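Local coordinates for ankyrin repeat domain protein (Legionella pneumophila subsp. pneumophila, PDB 6MCA) that is a secreted effector with ankyrin repeats and a cysteine protease-like region, which interacts with LARP7 of the host 7SK snRNP complex, at residues A[215-220]-A[358-363]; A[228-233]-A[245-250]; A[161-166]-A[386-391]. All coordinates share one frame; numbering follows the deposited sequence.

Contact 1 of 3, residues A[215-220]-A[358-363]; sequences FPYIHN and VAYSMQ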
loop_
_atom_site.group_PDB
_atom_site.type_symbol
_atom_site.label_atom_id
_atom_site.label_comp_id
_atom_site.label_asym_id
_atom_site.label_seq_id
_atom_site.Cartn_x
_atom_site.Cartn_y
_atom_site.Cartn_z
ATOM N N PHE A 215 -15.873 -7.937 -15.674
ATOM C CA PHE A 215 -15.398 -8.534 -14.429
ATOM C C PHE A 215 -14.383 -9.662 -14.628
ATOM O O PHE A 215 -13.417 -9.738 -13.854
ATOM C CB PHE A 215 -16.583 -9.041 -13.601
ATOM C CG PHE A 215 -17.391 -7.944 -12.961
ATOM C CD1 PHE A 215 -17.051 -6.613 -13.143
ATOM C CD2 PHE A 215 -18.489 -8.246 -12.174
ATOM C CE1 PHE A 215 -17.793 -5.604 -12.557
ATOM C CE2 PHE A 215 -19.235 -7.242 -11.585
ATOM C CZ PHE A 215 -18.886 -5.920 -11.776
ATOM N N PRO A 216 -14.553 -10.567 -15.607
ATOM C CA PRO A 216 -13.535 -11.620 -15.792
ATOM C C PRO A 216 -12.118 -11.092 -15.955
ATOM O O PRO A 216 -11.209 -11.538 -15.239
ATOM C CB PRO A 216 -14.027 -12.349 -17.048
ATOM C CG PRO A 216 -15.495 -12.199 -16.996
ATOM C CD PRO A 216 -15.738 -10.818 -16.453
ATOM N N TYR A 217 -11.905 -10.146 -16.876
ATOM C CA TYR A 217 -10.576 -9.571 -17.067
ATOM C C TYR A 217 -10.023 -9.023 -15.756
ATOM O O TYR A 217 -8.890 -9.330 -15.368
ATOM C CB TYR A 217 -10.629 -8.471 -18.129
ATOM C CG TYR A 217 -10.666 -8.982 -19.553
ATOM C CD1 TYR A 217 -10.700 -10.343 -19.824
ATOM C CD2 TYR A 217 -10.663 -8.101 -20.626
ATOM C CE1 TYR A 217 -10.732 -10.814 -21.124
ATOM C CE2 TYR A 217 -10.695 -8.561 -21.930
ATOM C CZ TYR A 217 -10.730 -9.918 -22.173
ATOM O OH TYR A 217 -10.762 -10.380 -23.469
ATOM N N ILE A 218 -10.831 -8.222 -15.053
ATOM C CA ILE A 218 -10.434 -7.701 -13.747
ATOM C C ILE A 218 -9.983 -8.834 -12.837
ATOM O O ILE A 218 -8.945 -8.737 -12.168
ATOM C CB ILE A 218 -11.590 -6.898 -13.121
ATOM C CG1 ILE A 218 -11.925 -5.683 -13.989
ATOM C CG2 ILE A 218 -11.240 -6.472 -11.703
ATOM C CD1 ILE A 218 -12.929 -4.739 -13.361
ATOM N N HIS A 219 -10.740 -9.936 -12.820
ATOM C CA HIS A 219 -10.363 -11.089 -12.009
ATOM C C HIS A 219 -8.923 -11.496 -12.285
ATOM O O HIS A 219 -8.110 -11.623 -11.359
ATOM C CB HIS A 219 -11.313 -12.257 -12.279
ATOM C CG HIS A 219 -12.599 -12.180 -11.517
ATOM N ND1 HIS A 219 -13.819 -12.483 -12.083
ATOM C CD2 HIS A 219 -12.856 -11.836 -10.233
ATOM C CE1 HIS A 219 -14.771 -12.327 -11.182
ATOM N NE2 HIS A 219 -14.213 -11.935 -10.050
ATOM N N ASN A 220 -8.578 -11.659 -13.566
ATOM C CA ASN A 220 -7.215 -12.034 -13.924
ATOM C C ASN A 220 -6.216 -11.046 -13.341
ATOM O O ASN A 220 -5.213 -11.444 -12.732
ATOM C CB ASN A 220 -7.075 -12.117 -15.443
ATOM C CG ASN A 220 -7.905 -13.233 -16.042
ATOM O OD1 ASN A 220 -8.122 -14.267 -15.411
ATOM N ND2 ASN A 220 -8.372 -13.031 -17.268
ATOM N N VAL A 358 -4.001 -0.824 -18.118
ATOM C CA VAL A 358 -2.984 -1.366 -19.015
ATOM C C VAL A 358 -3.145 -2.875 -19.155
ATOM O O VAL A 358 -3.128 -3.416 -20.268
ATOM C CB VAL A 358 -1.577 -0.989 -18.520
ATOM C CG1 VAL A 358 -0.516 -1.672 -19.365
ATOM C CG2 VAL A 358 -1.399 0.516 -18.556
ATOM N N ALA A 359 -3.299 -3.580 -18.030
ATOM C CA ALA A 359 -3.480 -5.027 -18.084
ATOM C C ALA A 359 -4.785 -5.392 -18.781
ATOM O O ALA A 359 -4.845 -6.376 -19.532
ATOM C CB ALA A 359 -3.434 -5.619 -16.676
ATOM N N TYR A 360 -5.840 -4.602 -18.559
ATOM C CA TYR A 360 -7.089 -4.820 -19.283
ATOM C C TYR A 360 -6.876 -4.715 -20.790
ATOM O O TYR A 360 -7.267 -5.611 -21.552
ATOM C CB TYR A 360 -8.143 -3.815 -18.814
ATOM C CG TYR A 360 -9.549 -4.173 -19.236
ATOM C CD1 TYR A 360 -9.995 -3.905 -20.525
ATOM C CD2 TYR A 360 -10.429 -4.780 -18.350
ATOM C CE1 TYR A 360 -11.273 -4.234 -20.920
ATOM C CE2 TYR A 360 -11.712 -5.110 -18.737
ATOM C CZ TYR A 360 -12.127 -4.835 -20.023
ATOM O OH TYR A 360 -13.400 -5.162 -20.418
ATOM N N SER A 361 -6.249 -3.623 -21.237
ATOM C CA SER A 361 -5.993 -3.437 -22.662
ATOM C C SER A 361 -5.155 -4.576 -23.227
ATOM O O SER A 361 -5.423 -5.066 -24.330
ATOM C CB SER A 361 -5.297 -2.098 -22.903
ATOM O OG SER A 361 -6.175 -1.014 -22.664
ATOM N N MET A 362 -4.133 -5.009 -22.486
ATOM C CA MET A 362 -3.292 -6.101 -22.965
ATOM C C MET A 362 -4.090 -7.390 -23.095
ATOM O O MET A 362 -3.845 -8.193 -24.004
ATOM C CB MET A 362 -2.100 -6.297 -22.030
ATOM C CG MET A 362 -1.107 -5.153 -22.067
ATOM S SD MET A 362 0.126 -5.284 -20.765
ATOM C CE MET A 362 1.060 -6.707 -21.323
ATOM N N GLN A 363 -5.051 -7.610 -22.194
ATOM C CA GLN A 363 -5.942 -8.753 -22.354
ATOM C C GLN A 363 -6.834 -8.602 -23.578
ATOM O O GLN A 363 -7.206 -9.605 -24.199
ATOM C CB GLN A 363 -6.800 -8.940 -21.107
ATOM C CG GLN A 363 -6.051 -9.485 -19.915
ATOM C CD GLN A 363 -6.945 -9.650 -18.709
ATOM O OE1 GLN A 363 -7.501 -10.725 -18.477
ATOM N NE2 GLN A 363 -7.097 -8.582 -17.934
#
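Y217 and Y360 mark the closest approach of two helical segments, their CA atoms 6.3 Å apart. The short axes of 215-220 and 358-363 come within 9.6 Å and run at 115° to each other, so the helices cross steeply and meet over little more than one turn each. The Y217 ring stands on edge over Y360 in a T-shaped stack, centroids 5.1 Å apart and planes at 70°; its CD2 edge lies above the Y360 face, displaced toward the rim. At the root of the same side chain, Y217 CB touches Y360 CE2 at 3.6 Å. Y360 presents this face because its ring carbon CG is turned anti to the backbone N (chi1 -165°), which carries the ring toward the other helix. Q363 takes one face of the Y217 ring, its CB 3.9 Å from the ring centroid in a CH-pi contact. From there its extended chain slides past the tyrosine in the direction opposite to it, and both ends of the amide are used. Q363 NE2 donates to Y217 O at 3.2 Å, coming from above the carbonyl plane. Q363 OE1 accepts from N220 ND2 at 2.7 Å in a nearly straight bond that runs nearly along the C=O axis. Two bonds to residues three apart thus fix which way round the amide sits. V358 and M362 pack on strands 276-280 and 266-273, while Y360 and I218 reach L379 of helix 373-399. Helix 355-364 thus packs on an antiparallel sheet and helix 215-233 crosses it, consistent with this effector's cysteine protease-like character.

Contact 2 of 3, residues A[228-233]-A[245-250]; sequences AAELLQ and FKRIAA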
loop_
_atom_site.group_PDB
_atom_site.type_symbol
_atom_site.label_atom_id
_atom_site.label_comp_id
_atom_site.label_asym_id
_atom_site.label_seq_id
_atom_site.Cartn_x
_atom_site.Cartn_y
_atom_site.Cartn_z
ATOM N N ALA A 228 2.057 -10.936 -7.516
ATOM C CA ALA A 228 2.985 -9.843 -7.251
ATOM C C ALA A 228 3.293 -9.757 -5.765
ATOM O O ALA A 228 4.464 -9.727 -5.361
ATOM C CB ALA A 228 2.406 -8.524 -7.768
ATOM N N ALA A 229 2.246 -9.782 -4.933
ATOM C CA ALA A 229 2.440 -9.734 -3.489
ATOM C C ALA A 229 3.428 -10.799 -3.044
ATOM O O ALA A 229 4.417 -10.502 -2.360
ATOM C CB ALA A 229 1.098 -9.901 -2.772
ATOM N N GLU A 230 3.206 -12.044 -3.477
ATOM C CA GLU A 230 4.131 -13.116 -3.130
ATOM C C GLU A 230 5.547 -12.758 -3.560
ATOM O O GLU A 230 6.479 -12.768 -2.745
ATOM C CB GLU A 230 3.681 -14.429 -3.772
ATOM C CG GLU A 230 4.576 -15.615 -3.445
ATOM C CD GLU A 230 4.093 -16.905 -4.081
ATOM O OE1 GLU A 230 3.017 -16.891 -4.715
ATOM O OE2 GLU A 230 4.790 -17.933 -3.946
ATOM N N LEU A 231 5.713 -12.372 -4.830
ATOM C CA LEU A 231 7.044 -12.057 -5.334
ATOM C C LEU A 231 7.668 -10.901 -4.570
ATOM O O LEU A 231 8.897 -10.822 -4.461
ATOM C CB LEU A 231 6.981 -11.736 -6.827
ATOM C CG LEU A 231 6.781 -12.928 -7.764
ATOM C CD1 LEU A 231 6.455 -12.452 -9.170
ATOM C CD2 LEU A 231 8.010 -13.823 -7.766
ATOM N N LEU A 232 6.846 -10.006 -4.020
ATOM C CA LEU A 232 7.414 -8.896 -3.268
ATOM C C LEU A 232 7.875 -9.349 -1.890
ATOM O O LEU A 232 8.905 -8.877 -1.392
ATOM C CB LEU A 232 6.399 -7.758 -3.161
ATOM C CG LEU A 232 6.186 -6.972 -4.458
ATOM C CD1 LEU A 232 5.159 -5.867 -4.264
ATOM C CD2 LEU A 232 7.505 -6.404 -4.963
ATOM N N GLN A 233 7.145 -10.286 -1.275
ATOM C CA GLN A 233 7.508 -10.733 0.065
ATOM C C GLN A 233 8.883 -11.389 0.069
ATOM O O GLN A 233 9.677 -11.181 0.996
ATOM C CB GLN A 233 6.447 -11.692 0.603
ATOM C CG GLN A 233 6.411 -11.791 2.117
ATOM C CD GLN A 233 5.010 -12.007 2.651
ATOM O OE1 GLN A 233 4.545 -11.271 3.521
ATOM N NE2 GLN A 233 4.327 -13.021 2.131
ATOM N N PHE A 245 12.908 -20.460 -5.889
ATOM C CA PHE A 245 13.122 -20.547 -7.327
ATOM C C PHE A 245 12.091 -21.448 -7.994
ATOM O O PHE A 245 11.684 -21.180 -9.129
ATOM C CB PHE A 245 14.543 -21.032 -7.611
ATOM C CG PHE A 245 15.605 -20.061 -7.179
ATOM C CD1 PHE A 245 15.498 -18.715 -7.493
ATOM C CD2 PHE A 245 16.702 -20.487 -6.451
ATOM C CE1 PHE A 245 16.467 -17.816 -7.094
ATOM C CE2 PHE A 245 17.675 -19.592 -6.047
ATOM C CZ PHE A 245 17.558 -18.254 -6.370
ATOM N N LYS A 246 11.641 -22.500 -7.306
ATOM C CA LYS A 246 10.544 -23.305 -7.837
ATOM C C LYS A 246 9.270 -22.478 -7.962
ATOM O O LYS A 246 8.546 -22.579 -8.961
ATOM C CB LYS A 246 10.306 -24.526 -6.948
ATOM C CG LYS A 246 11.430 -25.549 -6.981
ATOM C CD LYS A 246 10.922 -26.945 -6.656
ATOM C CE LYS A 246 11.260 -27.342 -5.228
ATOM N NZ LYS A 246 10.423 -26.616 -4.231
ATOM N N ARG A 247 8.987 -21.643 -6.961
ATOM C CA ARG A 247 7.813 -20.781 -7.032
ATOM C C ARG A 247 7.937 -19.776 -8.170
ATOM O O ARG A 247 6.962 -19.516 -8.885
ATOM C CB ARG A 247 7.607 -20.066 -5.698
ATOM C CG ARG A 247 6.746 -20.850 -4.724
ATOM C CD ARG A 247 5.435 -21.278 -5.365
ATOM N NE ARG A 247 4.513 -20.162 -5.553
ATOM C CZ ARG A 247 3.481 -20.177 -6.391
ATOM N NH1 ARG A 247 3.240 -21.248 -7.134
ATOM N NH2 ARG A 247 2.691 -19.116 -6.491
ATOM N N ILE A 248 9.127 -19.200 -8.352
ATOM C CA ILE A 248 9.332 -18.260 -9.451
ATOM C C ILE A 248 9.152 -18.961 -10.794
ATOM O O ILE A 248 8.587 -18.392 -11.735
ATOM C CB ILE A 248 10.714 -17.592 -9.332
ATOM C CG1 ILE A 248 10.798 -16.767 -8.047
ATOM C CG2 ILE A 248 10.981 -16.694 -10.527
ATOM C CD1 ILE A 248 12.146 -16.118 -7.829
ATOM N N ALA A 249 9.616 -20.209 -10.901
ATOM C CA ALA A 249 9.414 -20.971 -12.130
ATOM C C ALA A 249 7.936 -21.227 -12.379
ATOM O O ALA A 249 7.474 -21.176 -13.526
ATOM C CB ALA A 249 10.188 -22.287 -12.064
ATOM N N ALA A 250 7.181 -21.510 -11.317
ATOM C CA ALA A 250 5.741 -21.693 -11.466
ATOM C C ALA A 250 5.069 -20.411 -11.945
ATOM O O ALA A 250 4.227 -20.443 -12.851
ATOM C CB ALA A 250 5.132 -22.161 -10.144
#
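L231 and I248 bring the helical segments 228-233 and 245-250 nearest each other, yet their CA atoms are 7.8 Å apart, a spacing at which the backbones stay separate and side chains alone bridge between them. The polar bridge is a salt bridge between E230 and R247. E230 leaves its helix with CG anti to the backbone N (chi1 -179°) and continues fully extended, pushing the carboxylate across the gap. R247 instead folds its aliphatic part, bent at both chi2 and chi3, and this turns the NE side of the guanidinium toward the glutamate. The two groups then meet side-on with their planes only 12° apart. R247 NE gives its hydrogen to E230 OE2 at 2.8 Å, on the syn lone pair, and R247 NH2 reaches E230 OE1 at 2.9 Å, also from the syn side. Both bonds are almost straight, and each carboxylate oxygen has its own nitrogen, so neither group can rotate without losing a bond. Y234, just past the first segment, touches R247 and forms a further, weak hydrogen bond with E230 OE2 through its OH. On the more buried side, L231 CD2 lies 4.1 Å from I248 CG1, a light apolar contact that helix 305-312 extends, with L312 on L231 and I305 and I308 on I248. Y313 adds a hydrogen bond from its OH to L231 O. Two straight bonds set the carboxylate and guanidinium almost coplanar, edge to edge, so the polar link between these successive helices is directional as well as electrostatic, while their direct apolar contact is slight.

Contact 3 of 3, residues A[161-166]-A[386-391]; sequences HRFELQ and WDKDRA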
loop_
_atom_site.group_PDB
_atom_site.type_symbol
_atom_site.label_atom_id
_atom_site.label_comp_id
_atom_site.label_asym_id
_atom_site.label_seq_id
_atom_site.Cartn_x
_atom_site.Cartn_y
_atom_site.Cartn_z
ATOM N N HIS A 161 -4.037 8.868 -0.565
ATOM C CA HIS A 161 -3.576 8.552 -1.914
ATOM C C HIS A 161 -4.617 8.918 -2.969
ATOM O O HIS A 161 -4.294 9.569 -3.968
ATOM C CB HIS A 161 -3.208 7.072 -2.009
ATOM C CG HIS A 161 -1.914 6.729 -1.337
ATOM N ND1 HIS A 161 -0.783 7.508 -1.461
ATOM C CD2 HIS A 161 -1.571 5.691 -0.539
ATOM C CE1 HIS A 161 0.200 6.966 -0.765
ATOM N NE2 HIS A 161 -0.251 5.862 -0.197
ATOM N N ARG A 162 -5.873 8.507 -2.764
ATOM C CA ARG A 162 -6.907 8.733 -3.772
ATOM C C ARG A 162 -7.181 10.218 -3.970
ATOM O O ARG A 162 -7.377 10.675 -5.103
ATOM C CB ARG A 162 -8.194 8.009 -3.377
ATOM C CG ARG A 162 -8.115 6.497 -3.453
ATOM C CD ARG A 162 -8.096 6.005 -4.888
ATOM N NE ARG A 162 -8.239 4.554 -4.951
ATOM C CZ ARG A 162 -7.765 3.799 -5.937
ATOM N NH1 ARG A 162 -7.112 4.355 -6.948
ATOM N NH2 ARG A 162 -7.940 2.484 -5.906
ATOM N N PHE A 163 -7.208 10.985 -2.883
ATOM C CA PHE A 163 -7.472 12.416 -2.952
ATOM C C PHE A 163 -6.202 13.247 -3.073
ATOM O O PHE A 163 -6.289 14.480 -3.087
ATOM C CB PHE A 163 -8.276 12.862 -1.726
ATOM C CG PHE A 163 -9.703 12.390 -1.735
ATOM C CD1 PHE A 163 -10.667 13.071 -2.460
ATOM C CD2 PHE A 163 -10.079 11.260 -1.026
ATOM C CE1 PHE A 163 -11.981 12.637 -2.475
ATOM C CE2 PHE A 163 -11.391 10.821 -1.037
ATOM C CZ PHE A 163 -12.343 11.511 -1.762
ATOM N N GLU A 164 -5.035 12.603 -3.159
ATOM C CA GLU A 164 -3.754 13.286 -3.364
ATOM C C GLU A 164 -3.500 14.339 -2.288
ATOM O O GLU A 164 -3.076 15.460 -2.577
ATOM C CB GLU A 164 -3.678 13.906 -4.760
ATOM C CG GLU A 164 -3.726 12.892 -5.892
ATOM C CD GLU A 164 -3.578 13.534 -7.256
ATOM O OE1 GLU A 164 -4.153 13.003 -8.231
ATOM O OE2 GLU A 164 -2.886 14.568 -7.355
ATOM N N LEU A 165 -3.756 13.976 -1.035
ATOM C CA LEU A 165 -3.564 14.899 0.071
ATOM C C LEU A 165 -2.085 15.046 0.404
ATOM O O LEU A 165 -1.298 14.103 0.277
ATOM C CB LEU A 165 -4.330 14.423 1.306
ATOM C CG LEU A 165 -5.832 14.202 1.122
ATOM C CD1 LEU A 165 -6.471 13.743 2.425
ATOM C CD2 LEU A 165 -6.498 15.469 0.611
ATOM N N GLN A 166 -1.711 16.247 0.833
ATOM C CA GLN A 166 -0.350 16.551 1.242
ATOM C C GLN A 166 -0.288 16.735 2.753
ATOM O O GLN A 166 -1.271 17.128 3.388
ATOM C CB GLN A 166 0.169 17.813 0.544
ATOM C CG GLN A 166 0.254 17.700 -0.970
ATOM C CD GLN A 166 1.020 18.850 -1.596
ATOM O OE1 GLN A 166 1.298 19.855 -0.941
ATOM N NE2 GLN A 166 1.365 18.707 -2.871
ATOM N N TRP A 386 -15.223 5.774 -7.970
ATOM C CA TRP A 386 -15.970 4.931 -7.047
ATOM C C TRP A 386 -15.187 4.693 -5.764
ATOM O O TRP A 386 -15.761 4.705 -4.671
ATOM C CB TRP A 386 -16.319 3.600 -7.715
ATOM C CG TRP A 386 -17.021 2.639 -6.805
ATOM C CD1 TRP A 386 -18.368 2.467 -6.677
ATOM C CD2 TRP A 386 -16.410 1.721 -5.888
ATOM N NE1 TRP A 386 -18.635 1.499 -5.740
ATOM C CE2 TRP A 386 -17.450 1.026 -5.240
ATOM C CE3 TRP A 386 -15.086 1.421 -5.553
ATOM C CZ2 TRP A 386 -17.207 0.049 -4.277
ATOM C CZ3 TRP A 386 -14.848 0.453 -4.597
ATOM C CH2 TRP A 386 -15.902 -0.222 -3.970
ATOM N N ASP A 387 -13.872 4.481 -5.872
ATOM C CA ASP A 387 -13.073 4.224 -4.677
ATOM C C ASP A 387 -12.942 5.477 -3.819
ATOM O O ASP A 387 -12.972 5.394 -2.584
ATOM C CB ASP A 387 -11.697 3.688 -5.069
ATOM C CG ASP A 387 -11.107 2.775 -4.012
ATOM O OD1 ASP A 387 -11.859 1.946 -3.456
ATOM O OD2 ASP A 387 -9.894 2.885 -3.734
ATOM N N LYS A 388 -12.786 6.642 -4.455
ATOM C CA LYS A 388 -12.823 7.902 -3.714
ATOM C C LYS A 388 -14.093 7.999 -2.876
ATOM O O LYS A 388 -14.043 8.219 -1.655
ATOM C CB LYS A 388 -12.746 9.087 -4.680
ATOM C CG LYS A 388 -11.397 9.315 -5.333
ATOM C CD LYS A 388 -11.446 10.559 -6.209
ATOM C CE LYS A 388 -10.131 10.799 -6.929
ATOM N NZ LYS A 388 -10.206 11.991 -7.820
ATOM N N ASP A 389 -15.247 7.829 -3.528
ATOM C CA ASP A 389 -16.513 7.956 -2.815
ATOM C C ASP A 389 -16.686 6.864 -1.763
ATOM O O ASP A 389 -17.275 7.116 -0.707
ATOM C CB ASP A 389 -17.674 7.945 -3.808
ATOM C CG ASP A 389 -17.720 9.201 -4.660
ATOM O OD1 ASP A 389 -17.420 10.292 -4.129
ATOM O OD2 ASP A 389 -18.051 9.100 -5.860
ATOM N N ARG A 390 -16.160 5.663 -2.015
ATOM C CA ARG A 390 -16.260 4.580 -1.042
ATOM C C ARG A 390 -15.477 4.905 0.223
ATOM O O ARG A 390 -15.965 4.693 1.339
ATOM C CB ARG A 390 -15.762 3.272 -1.662
ATOM C CG ARG A 390 -15.941 2.040 -0.780
ATOM C CD ARG A 390 -14.665 1.688 -0.018
ATOM N NE ARG A 390 -13.569 1.305 -0.905
ATOM C CZ ARG A 390 -12.458 0.698 -0.499
ATOM N NH1 ARG A 390 -12.293 0.403 0.784
ATOM N NH2 ARG A 390 -11.511 0.384 -1.374
ATOM N N ALA A 391 -14.251 5.412 0.066
ATOM C CA ALA A 391 -13.458 5.780 1.235
ATOM C C ALA A 391 -14.112 6.922 2.005
ATOM O O ALA A 391 -14.151 6.908 3.247
ATOM C CB ALA A 391 -12.040 6.155 0.805
#
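R162 and D387 supply the charged part of this contact. D387 CG is anti to the backbone N (chi1 -151°), which sends the carboxylate toward R162. The guanidinium approaches side-on, but both nitrogens converge on a single oxygen: R162 NE lies 2.6 Å from D387 OD2, meeting the anti lone pair of that oxygen, while R162 NH2, at 2.9 Å from the same OD2, comes from above the carboxylate plane. Both bonds are bent, the NH2 one more (131°). The two planes are nearly perpendicular, at 85°. The other oxygen is taken by R390 of the same helix, whose NH2 stands 2.6 Å from D387 OD1 on the syn side. One carboxylate thus lies between two arginines, which would be expected to favour its ionised form.

Packing contacts centre on K388. Its extended chain runs alongside the end of helix 147-162, with CG 4.0 Å from R162 CB and CE 3.3 Å from R162 O; the ammonium itself pairs with E385. F163 presents a ring face to K388 CG, offset toward the rim. Just beyond, E164 takes positive phi in a Schellman motif that ends the helix.

R162 is further held by a cation-pi contact with W383 and a weak hydrogen bond from R162 NH1 to Q353 OE1. S198 touches both R162 and D387, and I417 and A421 pack on F163, so the end of helix 147-162 is wedged among helices 188-202, 373-399 and 404-421.

Contacts 1 and 2 share helix 215-233, using its first and last turns, with centres 21 Å apart and no touch between them. Both are partly buried and nearer the surface; contact 3 is buried, the most so of the three, and lies nearest the centre of the chain, on the opposite side of it from contact 2. Its segment 386-391 belongs to helix 373-399, the next helix after the 355-364 helix of contact 1. Both other contacts are nested along the chain within the span that contact 3 closes. Chemistry differs too: contact 1 joins neutral amides and stacked aromatic rings, contact 2 a one-to-one ion pair, and contact 3 a network of three charged groups.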